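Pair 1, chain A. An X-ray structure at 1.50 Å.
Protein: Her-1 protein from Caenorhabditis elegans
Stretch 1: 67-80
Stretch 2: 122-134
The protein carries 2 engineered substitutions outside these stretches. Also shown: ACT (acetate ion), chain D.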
# COMPACT_ATOMS: atom_id res chain seq x y z
N LYS A 67 9.90 -0.02 -2.06
CA LYS A 67 8.89 -0.93 -1.53
C LYS A 67 8.29 -0.45 -0.22
O LYS A 67 8.95 0.28 0.55
CB LYS A 67 9.50 -2.33 -1.29
CG LYS A 67 10.06 -2.99 -2.53
CD LYS A 67 10.38 -4.46 -2.34
CE LYS A 67 11.59 -4.69 -1.48
NZ LYS A 67 12.05 -6.12 -1.57
N ILE A 68 7.05 -0.86 0.04
CA ILE A 68 6.38 -0.55 1.31
C ILE A 68 5.73 -1.83 1.79
O ILE A 68 5.03 -2.50 1.02
CB ILE A 68 5.32 0.55 1.18
CG1 ILE A 68 6.01 1.89 0.94
CG2 ILE A 68 4.49 0.62 2.50
CD1 ILE A 68 5.05 3.02 0.64
N ASN A 69 5.96 -2.17 3.05
CA ASN A 69 5.40 -3.38 3.62
C ASN A 69 3.87 -3.34 3.54
O ASN A 69 3.24 -2.34 3.93
CB ASN A 69 5.85 -3.52 5.08
CG ASN A 69 5.63 -4.92 5.63
OD1 ASN A 69 6.59 -5.66 5.92
ND2 ASN A 69 4.38 -5.31 5.78
N LEU A 70 3.26 -4.41 3.04
CA LEU A 70 1.81 -4.47 2.94
C LEU A 70 1.08 -4.17 4.25
O LEU A 70 0.01 -3.54 4.24
CB LEU A 70 1.37 -5.84 2.41
CG LEU A 70 -0.14 -6.03 2.20
CD1 LEU A 70 -0.68 -5.03 1.18
CD2 LEU A 70 -0.37 -7.47 1.72
N ASP A 71 1.66 -4.58 5.38
CA ASP A 71 1.04 -4.35 6.68
C ASP A 71 0.86 -2.89 7.03
O ASP A 71 0.01 -2.56 7.83
CB ASP A 71 1.84 -5.02 7.81
CG ASP A 71 1.92 -6.52 7.67
OD1 ASP A 71 0.91 -7.14 7.29
OD2 ASP A 71 3.01 -7.08 7.95
N ASP A 72 1.66 -2.01 6.43
CA ASP A 72 1.53 -0.59 6.73
C ASP A 72 0.19 -0.01 6.24
O ASP A 72 -0.21 1.08 6.67
CB ASP A 72 2.67 0.22 6.09
CG ASP A 72 4.02 -0.02 6.77
OD1 ASP A 72 4.11 -0.87 7.68
OD2 ASP A 72 5.00 0.63 6.35
N SER A 73 -0.53 -0.73 5.39
CA SER A 73 -1.79 -0.19 4.92
C SER A 73 -2.80 -0.02 6.06
O SER A 73 -3.71 0.80 5.97
CB SER A 73 -2.38 -1.06 3.80
OG SER A 73 -2.67 -2.37 4.27
N VAL A 74 -2.63 -0.78 7.14
CA VAL A 74 -3.56 -0.66 8.26
C VAL A 74 -3.45 0.72 8.93
O VAL A 74 -4.39 1.19 9.57
CB VAL A 74 -3.32 -1.77 9.31
CG1 VAL A 74 -3.36 -3.16 8.65
CG2 VAL A 74 -2.01 -1.55 10.00
N CYS A 75 -2.32 1.38 8.76
CA CYS A 75 -2.10 2.70 9.35
C CYS A 75 -3.00 3.77 8.74
O CYS A 75 -3.26 4.83 9.33
CB CYS A 75 -0.64 3.10 9.17
SG CYS A 75 0.54 1.97 9.94
N CYS A 76 -3.49 3.50 7.55
CA CYS A 76 -4.35 4.44 6.84
C CYS A 76 -5.63 4.82 7.60
O CYS A 76 -6.19 5.89 7.37
CB CYS A 76 -4.76 3.84 5.50
SG CYS A 76 -3.45 3.66 4.30
N SER A 77 -6.08 3.94 8.49
CA SER A 77 -7.31 4.18 9.23
C SER A 77 -7.26 5.46 10.04
O SER A 77 -8.31 6.03 10.35
CB SER A 77 -7.59 3.00 10.17
OG SER A 77 -7.85 1.85 9.39
N VAL A 78 -6.06 5.93 10.35
CA VAL A 78 -5.98 7.14 11.16
C VAL A 78 -6.55 8.38 10.50
O VAL A 78 -7.00 9.30 11.18
CB VAL A 78 -4.53 7.46 11.60
CG1 VAL A 78 -3.71 8.05 10.46
CG2 VAL A 78 -4.57 8.41 12.78
N PHE A 79 -6.57 8.42 9.18
CA PHE A 79 -7.07 9.61 8.50
C PHE A 79 -8.56 9.83 8.65
O PHE A 79 -9.03 10.96 8.52
CB PHE A 79 -6.67 9.56 7.04
CG PHE A 79 -5.20 9.67 6.83
CD1 PHE A 79 -4.47 8.57 6.37
CD2 PHE A 79 -4.52 10.85 7.17
CE1 PHE A 79 -3.08 8.65 6.24
CE2 PHE A 79 -3.14 10.94 7.04
CZ PHE A 79 -2.42 9.83 6.58
N GLY A 80 -9.28 8.76 8.97
CA GLY A 80 -10.71 8.86 9.14
C GLY A 80 -11.07 9.43 10.50
O GLY A 80 -12.25 9.64 10.79
N LEU A 122 -2.51 14.07 11.77
CA LEU A 122 -2.88 12.71 11.35
C LEU A 122 -1.80 12.07 10.46
O LEU A 122 -1.56 10.87 10.55
CB LEU A 122 -4.24 12.73 10.64
CG LEU A 122 -5.46 13.22 11.43
CD1 LEU A 122 -6.72 13.03 10.59
CD2 LEU A 122 -5.60 12.47 12.76
N TYR A 123 -1.17 12.87 9.59
CA TYR A 123 -0.09 12.36 8.74
C TYR A 123 1.09 11.92 9.63
O TYR A 123 1.74 10.89 9.37
CB TYR A 123 0.39 13.42 7.74
CG TYR A 123 1.47 12.90 6.84
CD1 TYR A 123 1.17 11.97 5.85
CD2 TYR A 123 2.81 13.29 6.99
CE1 TYR A 123 2.15 11.43 5.04
CE2 TYR A 123 3.81 12.74 6.18
CZ TYR A 123 3.47 11.81 5.21
OH TYR A 123 4.41 11.24 4.39
N LYS A 124 1.38 12.69 10.67
CA LYS A 124 2.49 12.32 11.55
C LYS A 124 2.15 11.02 12.28
O LYS A 124 3.03 10.19 12.50
CB LYS A 124 2.78 13.44 12.55
CG LYS A 124 3.39 14.66 11.90
CD LYS A 124 3.73 15.74 12.93
CE LYS A 124 4.42 16.93 12.26
NZ LYS A 124 4.68 18.07 13.20
N CYS A 125 0.89 10.84 12.64
CA CYS A 125 0.47 9.60 13.32
C CYS A 125 0.60 8.42 12.34
O CYS A 125 1.03 7.33 12.70
CB CYS A 125 -0.96 9.74 13.79
SG CYS A 125 -1.61 8.32 14.66
N PHE A 126 0.22 8.65 11.08
CA PHE A 126 0.32 7.61 10.06
C PHE A 126 1.80 7.18 9.96
O PHE A 126 2.11 5.99 9.91
CB PHE A 126 -0.17 8.19 8.71
CG PHE A 126 0.15 7.34 7.49
CD1 PHE A 126 -0.57 6.18 7.22
CD2 PHE A 126 1.17 7.71 6.62
CE1 PHE A 126 -0.28 5.39 6.08
CE2 PHE A 126 1.48 6.93 5.47
CZ PHE A 126 0.76 5.77 5.20
N GLU A 127 2.70 8.15 9.94
CA GLU A 127 4.11 7.83 9.84
C GLU A 127 4.59 7.12 11.10
O GLU A 127 5.40 6.19 11.02
CB GLU A 127 4.92 9.10 9.57
CG GLU A 127 4.72 9.67 8.15
CD GLU A 127 5.51 8.93 7.06
OE1 GLU A 127 5.24 7.73 6.82
OE2 GLU A 127 6.40 9.55 6.45
N LYS A 128 4.09 7.54 12.25
CA LYS A 128 4.49 6.89 13.51
C LYS A 128 4.01 5.43 13.53
O LYS A 128 4.71 4.53 13.98
CB LYS A 128 3.93 7.68 14.70
CG LYS A 128 4.29 7.11 16.08
CD LYS A 128 3.94 8.15 17.15
CE LYS A 128 4.58 7.82 18.49
NZ LYS A 128 4.30 8.92 19.46
N CYS A 129 2.79 5.20 13.06
CA CYS A 129 2.26 3.85 12.98
C CYS A 129 3.20 3.00 12.10
O CYS A 129 3.48 1.85 12.45
CB CYS A 129 0.85 3.91 12.38
SG CYS A 129 0.01 2.37 12.08
N ARG A 130 3.66 3.54 10.97
CA ARG A 130 4.56 2.77 10.12
C ARG A 130 5.87 2.45 10.85
O ARG A 130 6.38 1.34 10.72
CB ARG A 130 4.86 3.53 8.82
CG ARG A 130 3.65 3.67 7.87
CD ARG A 130 4.12 4.33 6.55
NE ARG A 130 5.05 3.46 5.86
CZ ARG A 130 6.12 3.87 5.19
NH1 ARG A 130 6.42 5.16 5.11
NH2 ARG A 130 6.91 2.97 4.61
N SER A 131 6.41 3.43 11.58
CA SER A 131 7.65 3.23 12.34
C SER A 131 7.46 2.15 13.40
O SER A 131 8.31 1.27 13.55
CB SER A 131 8.09 4.53 13.01
OG SER A 131 8.56 5.45 12.03
N LEU A 132 6.35 2.19 14.14
CA LEU A 132 6.09 1.17 15.16
C LEU A 132 5.99 -0.24 14.53
O LEU A 132 6.48 -1.22 15.10
CB LEU A 132 4.81 1.49 15.94
CG LEU A 132 4.92 2.59 17.00
CD1 LEU A 132 3.57 2.71 17.69
CD2 LEU A 132 6.01 2.24 18.02
N ARG A 133 5.34 -0.34 13.37
CA ARG A 133 5.22 -1.64 12.67
C ARG A 133 6.65 -2.13 12.34
O ARG A 133 7.01 -3.29 12.58
CB ARG A 133 4.39 -1.45 11.38
CG ARG A 133 3.82 -2.73 10.70
CD ARG A 133 4.87 -3.56 9.95
NE ARG A 133 5.68 -2.75 9.05
CZ ARG A 133 6.90 -3.09 8.65
NH1 ARG A 133 7.44 -4.24 9.08
NH2 ARG A 133 7.61 -2.28 7.88
N LYS A 134 7.46 -1.24 11.79
CA LYS A 134 8.86 -1.54 11.44
C LYS A 134 9.64 -1.97 12.70
O LYS A 134 10.53 -2.83 12.62
CB LYS A 134 9.49 -0.29 10.83
CG LYS A 134 10.99 -0.35 10.59
CD LYS A 134 11.31 -1.11 9.34
CE LYS A 134 12.77 -0.95 8.95
NZ LYS A 134 13.07 -1.62 7.66
C ACT D . 10.28 -4.21 6.72
O ACT D . 10.65 -5.32 7.30
OXT ACT D . 10.59 -3.02 7.11
CH3 ACT D . 9.43 -4.21 5.50
O HOH W 1 7.10 -0.19 4.78
O HOH W 2 6.97 0.50 8.20

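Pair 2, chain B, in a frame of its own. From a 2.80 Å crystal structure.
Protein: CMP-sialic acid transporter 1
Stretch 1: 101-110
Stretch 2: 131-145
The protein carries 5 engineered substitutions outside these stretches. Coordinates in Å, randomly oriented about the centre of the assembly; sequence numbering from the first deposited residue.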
# COMPACT_ATOMS: atom_id res chain seq x y z
N TYR B 101 -4.88 -4.87 -14.58
CA TYR B 101 -4.53 -6.20 -14.04
C TYR B 101 -5.78 -6.86 -13.44
O TYR B 101 -6.03 -8.05 -13.66
CB TYR B 101 -3.37 -6.06 -13.05
CG TYR B 101 -3.19 -7.18 -12.06
CD1 TYR B 101 -2.65 -8.41 -12.44
CD2 TYR B 101 -3.51 -7.01 -10.72
CE1 TYR B 101 -2.47 -9.43 -11.52
CE2 TYR B 101 -3.34 -8.02 -9.79
CZ TYR B 101 -2.81 -9.24 -10.19
OH TYR B 101 -2.65 -10.22 -9.26
N GLN B 102 -6.58 -6.08 -12.70
CA GLN B 102 -7.79 -6.60 -12.06
C GLN B 102 -8.78 -7.11 -13.11
O GLN B 102 -9.47 -8.10 -12.88
CB GLN B 102 -8.44 -5.52 -11.19
N ILE B 103 -8.85 -6.44 -14.26
CA ILE B 103 -9.87 -6.75 -15.28
C ILE B 103 -9.38 -7.88 -16.18
O ILE B 103 -10.19 -8.66 -16.69
CB ILE B 103 -10.27 -5.48 -16.06
CG1 ILE B 103 -11.69 -5.60 -16.64
CG2 ILE B 103 -9.26 -5.13 -17.14
CD1 ILE B 103 -12.37 -4.28 -16.89
N MET B 104 -8.06 -8.00 -16.38
CA MET B 104 -7.49 -9.16 -17.08
C MET B 104 -7.71 -10.43 -16.24
O MET B 104 -7.62 -11.54 -16.75
CB MET B 104 -5.99 -8.99 -17.32
CG MET B 104 -5.65 -8.09 -18.50
SD MET B 104 -3.90 -8.15 -18.95
CE MET B 104 -3.13 -7.63 -17.42
N GLY B 105 -7.98 -10.25 -14.94
CA GLY B 105 -8.23 -11.36 -14.02
C GLY B 105 -9.43 -12.21 -14.40
O GLY B 105 -9.49 -13.37 -14.02
N ASN B 106 -10.38 -11.66 -15.16
CA ASN B 106 -11.58 -12.41 -15.55
C ASN B 106 -11.25 -13.48 -16.60
O ASN B 106 -12.14 -14.20 -17.04
CB ASN B 106 -12.68 -11.49 -16.07
CG ASN B 106 -13.10 -10.44 -15.07
OD1 ASN B 106 -13.46 -10.77 -13.94
ND2 ASN B 106 -13.06 -9.18 -15.47
N LEU B 107 -9.98 -13.58 -17.01
CA LEU B 107 -9.59 -14.59 -17.99
C LEU B 107 -9.45 -15.96 -17.31
O LEU B 107 -9.50 -16.99 -17.98
CB LEU B 107 -8.28 -14.17 -18.67
CG LEU B 107 -8.19 -14.47 -20.16
CD1 LEU B 107 -8.93 -13.40 -20.97
CD2 LEU B 107 -6.75 -14.57 -20.62
N LYS B 108 -9.28 -15.97 -15.99
CA LYS B 108 -9.18 -17.24 -15.24
C LYS B 108 -10.47 -18.05 -15.41
O LYS B 108 -10.45 -19.27 -15.32
CB LYS B 108 -8.91 -17.00 -13.75
CG LYS B 108 -9.83 -16.00 -13.07
CD LYS B 108 -9.64 -15.96 -11.59
CE LYS B 108 -10.96 -15.83 -10.87
NZ LYS B 108 -10.80 -15.70 -9.41
N ILE B 109 -11.59 -17.37 -15.65
CA ILE B 109 -12.88 -18.03 -15.84
C ILE B 109 -12.82 -18.90 -17.10
O ILE B 109 -13.32 -20.03 -17.09
CB ILE B 109 -14.03 -16.99 -15.89
CG1 ILE B 109 -14.19 -16.28 -14.54
CG2 ILE B 109 -15.33 -17.64 -16.34
CD1 ILE B 109 -14.94 -14.96 -14.63
N VAL B 110 -12.23 -18.39 -18.18
CA VAL B 110 -12.16 -19.15 -19.44
C VAL B 110 -11.01 -20.16 -19.38
O VAL B 110 -11.12 -21.25 -19.93
CB VAL B 110 -12.06 -18.23 -20.68
CG1 VAL B 110 -13.26 -17.30 -20.79
CG2 VAL B 110 -10.76 -17.43 -20.73
N ALA B 131 -22.09 -20.11 -21.34
CA ALA B 131 -22.30 -19.56 -20.00
C ALA B 131 -20.95 -19.17 -19.37
O ALA B 131 -20.83 -18.10 -18.77
CB ALA B 131 -23.04 -20.56 -19.14
N ILE B 132 -19.95 -20.05 -19.51
CA ILE B 132 -18.61 -19.77 -18.96
C ILE B 132 -18.11 -18.45 -19.54
O ILE B 132 -17.67 -17.57 -18.81
CB ILE B 132 -17.62 -20.93 -19.24
CG1 ILE B 132 -18.14 -22.30 -18.79
CG2 ILE B 132 -16.26 -20.63 -18.62
CD1 ILE B 132 -18.59 -22.36 -17.35
N VAL B 133 -18.21 -18.31 -20.87
CA VAL B 133 -17.78 -17.10 -21.55
C VAL B 133 -18.61 -15.92 -21.02
O VAL B 133 -18.05 -14.90 -20.61
CB VAL B 133 -17.88 -17.23 -23.08
CG1 VAL B 133 -17.65 -15.89 -23.78
CG2 VAL B 133 -16.93 -18.28 -23.63
N LEU B 134 -19.93 -16.07 -21.01
CA LEU B 134 -20.80 -14.98 -20.56
C LEU B 134 -20.39 -14.52 -19.16
O LEU B 134 -20.43 -13.32 -18.89
CB LEU B 134 -22.26 -15.43 -20.56
CG LEU B 134 -23.07 -15.06 -21.80
CD1 LEU B 134 -24.48 -15.62 -21.68
CD2 LEU B 134 -23.12 -13.55 -22.01
N LEU B 135 -20.01 -15.45 -18.29
CA LEU B 135 -19.61 -15.10 -16.93
C LEU B 135 -18.38 -14.18 -16.97
O LEU B 135 -18.36 -13.13 -16.32
CB LEU B 135 -19.31 -16.37 -16.13
CG LEU B 135 -19.02 -16.16 -14.64
CD1 LEU B 135 -20.27 -15.68 -13.91
CD2 LEU B 135 -18.48 -17.43 -14.01
N ALA B 136 -17.37 -14.58 -17.74
CA ALA B 136 -16.14 -13.80 -17.88
C ALA B 136 -16.46 -12.42 -18.48
O ALA B 136 -15.93 -11.41 -18.03
CB ALA B 136 -15.15 -14.55 -18.74
N VAL B 137 -17.33 -12.41 -19.49
CA VAL B 137 -17.71 -11.16 -20.16
C VAL B 137 -18.51 -10.29 -19.19
O VAL B 137 -18.33 -9.07 -19.16
CB VAL B 137 -18.49 -11.44 -21.46
CG1 VAL B 137 -19.09 -10.16 -22.04
CG2 VAL B 137 -17.63 -12.13 -22.51
N GLY B 138 -19.39 -10.90 -18.40
CA GLY B 138 -20.29 -10.18 -17.50
C GLY B 138 -19.55 -9.51 -16.34
O GLY B 138 -19.92 -8.42 -15.91
N THR B 139 -18.52 -10.18 -15.84
CA THR B 139 -17.71 -9.67 -14.74
C THR B 139 -16.82 -8.53 -15.24
O THR B 139 -16.72 -7.48 -14.60
CB THR B 139 -16.88 -10.80 -14.10
OG1 THR B 139 -16.10 -11.41 -15.13
CG2 THR B 139 -17.74 -11.84 -13.42
N THR B 140 -16.19 -8.74 -16.39
CA THR B 140 -15.41 -7.71 -17.07
C THR B 140 -16.28 -6.46 -17.27
O THR B 140 -15.83 -5.35 -17.00
CB THR B 140 -14.87 -8.23 -18.41
OG1 THR B 140 -14.08 -9.39 -18.13
CG2 THR B 140 -14.03 -7.21 -19.15
N THR B 141 -17.51 -6.66 -17.73
CA THR B 141 -18.45 -5.56 -18.03
C THR B 141 -18.63 -4.67 -16.80
O THR B 141 -18.62 -3.45 -16.92
CB THR B 141 -19.79 -6.11 -18.54
OG1 THR B 141 -19.57 -6.64 -19.85
CG2 THR B 141 -20.88 -5.06 -18.61
N SER B 142 -18.81 -5.28 -15.63
CA SER B 142 -19.03 -4.54 -14.39
C SER B 142 -17.78 -3.75 -13.98
O SER B 142 -17.89 -2.71 -13.34
CB SER B 142 -19.47 -5.46 -13.28
OG SER B 142 -18.48 -6.44 -13.02
N GLN B 143 -16.60 -4.24 -14.36
CA GLN B 143 -15.35 -3.63 -13.95
C GLN B 143 -14.97 -2.47 -14.90
O GLN B 143 -14.28 -1.55 -14.47
CB GLN B 143 -14.23 -4.67 -13.91
CG GLN B 143 -14.45 -5.73 -12.83
CD GLN B 143 -13.18 -6.50 -12.53
OE1 GLN B 143 -12.94 -7.58 -13.06
NE2 GLN B 143 -12.36 -5.93 -11.66
N VAL B 144 -15.42 -2.52 -16.15
CA VAL B 144 -14.97 -1.58 -17.20
C VAL B 144 -15.04 -0.14 -16.67
O VAL B 144 -16.00 0.25 -16.00
CB VAL B 144 -15.77 -1.75 -18.51
CG1 VAL B 144 -15.68 -0.52 -19.41
CG2 VAL B 144 -15.34 -2.99 -19.27
N LYS B 145 -14.02 0.64 -17.02
CA LYS B 145 -13.85 2.01 -16.52
C LYS B 145 -14.90 2.92 -17.16
O LYS B 145 -14.92 3.11 -18.38
CB LYS B 145 -12.44 2.52 -16.81

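At the position where the two backbones coincide most closely, pair 1 makes a covalent bond and pair 2 an amide network. C75(A) and N106(B) superpose with CA atoms 0.2 Å apart, and both direct CA-to-CB toward the opposing helix. In pair 1, C75(A) SG lies 2.2 Å from C129(A) SG, a disulfide with chi3 of -78°. In pair 2, N106(B) ND2 donates to Q143(B) OE1 at 2.9 Å (angle 145°) and, weakly, to T140(B) OG1 at 2.9 Å (angle 120°). T139(B), which matches C129(A), brings its OG1 to 3.0 Å from N106(B) OD1.

The comparison rests on a superposition of 14 central residues, with an RMSD of 0.8 Å over N, CA and C. In both pairs a regular helix, with i to i+4 backbone bonds such as F126(A) N to L122(A) O and A136(B) N to I132(B) O, packs against a second, helix-like stretch. In pair 1 that stretch is 3-10 from L70(A) onward, where C75(A) N reaches D72(A) O at 3.0 Å. In pair 2 it has helical residues at both ends and some i to i+3 bonds, of which L107(B) N to M104(B) O at 3.1 Å is sound and several others are weak. The closest CA approaches are similar: C75(A) CA lies 5.5 Å from F126(A) CA, and N106(B) CA lies 5.3 Å from A136(B) CA.

One turn earlier, D72(A) matches I103(B), and charge gives way to apolar contact. The carboxylate of D72(A) is shared between two arginines: OD2 accepts from R130(A) NE at 2.9 Å and OD1 from R133(A) NE at 2.8 Å, both salt bridges. Water 2 reinforces this cluster, donating to D72(A) OD2 and R130(A) O at 2.7 Å each and accepting from R133(A) NH2 at 2.9 Å. I103(B) instead brings CD1 to 3.5 Å from Q143(B) CB and 3.6 Å from T140(B) O. The positions of R130(A) and R133(A) are held in pair 2 by T140(B) and Q143(B), whose side chains accept the hydrogen bonds of N106(B), the one to T140(B) being weak.

At the other end, V78(A) and I109(B) agree to 0.4 Å and both point toward the partner helix. V78(A) CG2 meets C125(A) SG at 3.5 Å; I109(B), as a knob among I132(B), L135(B), A136(B) and T139(B), places CG2 3.9 Å from L135(B) CD2. F79(A) and V110(B) also match, but their partners differ greatly in bulk. F79(A) CZ touches F126(A) CB at 3.5 Å, with ring centroids 5.3 Å apart and planes oblique at 42°, whereas V110(B) CG1 meets the small A136(B) CB at 3.9 Å. Pair 1 buries 785 Å² and pair 2 buries 562 Å².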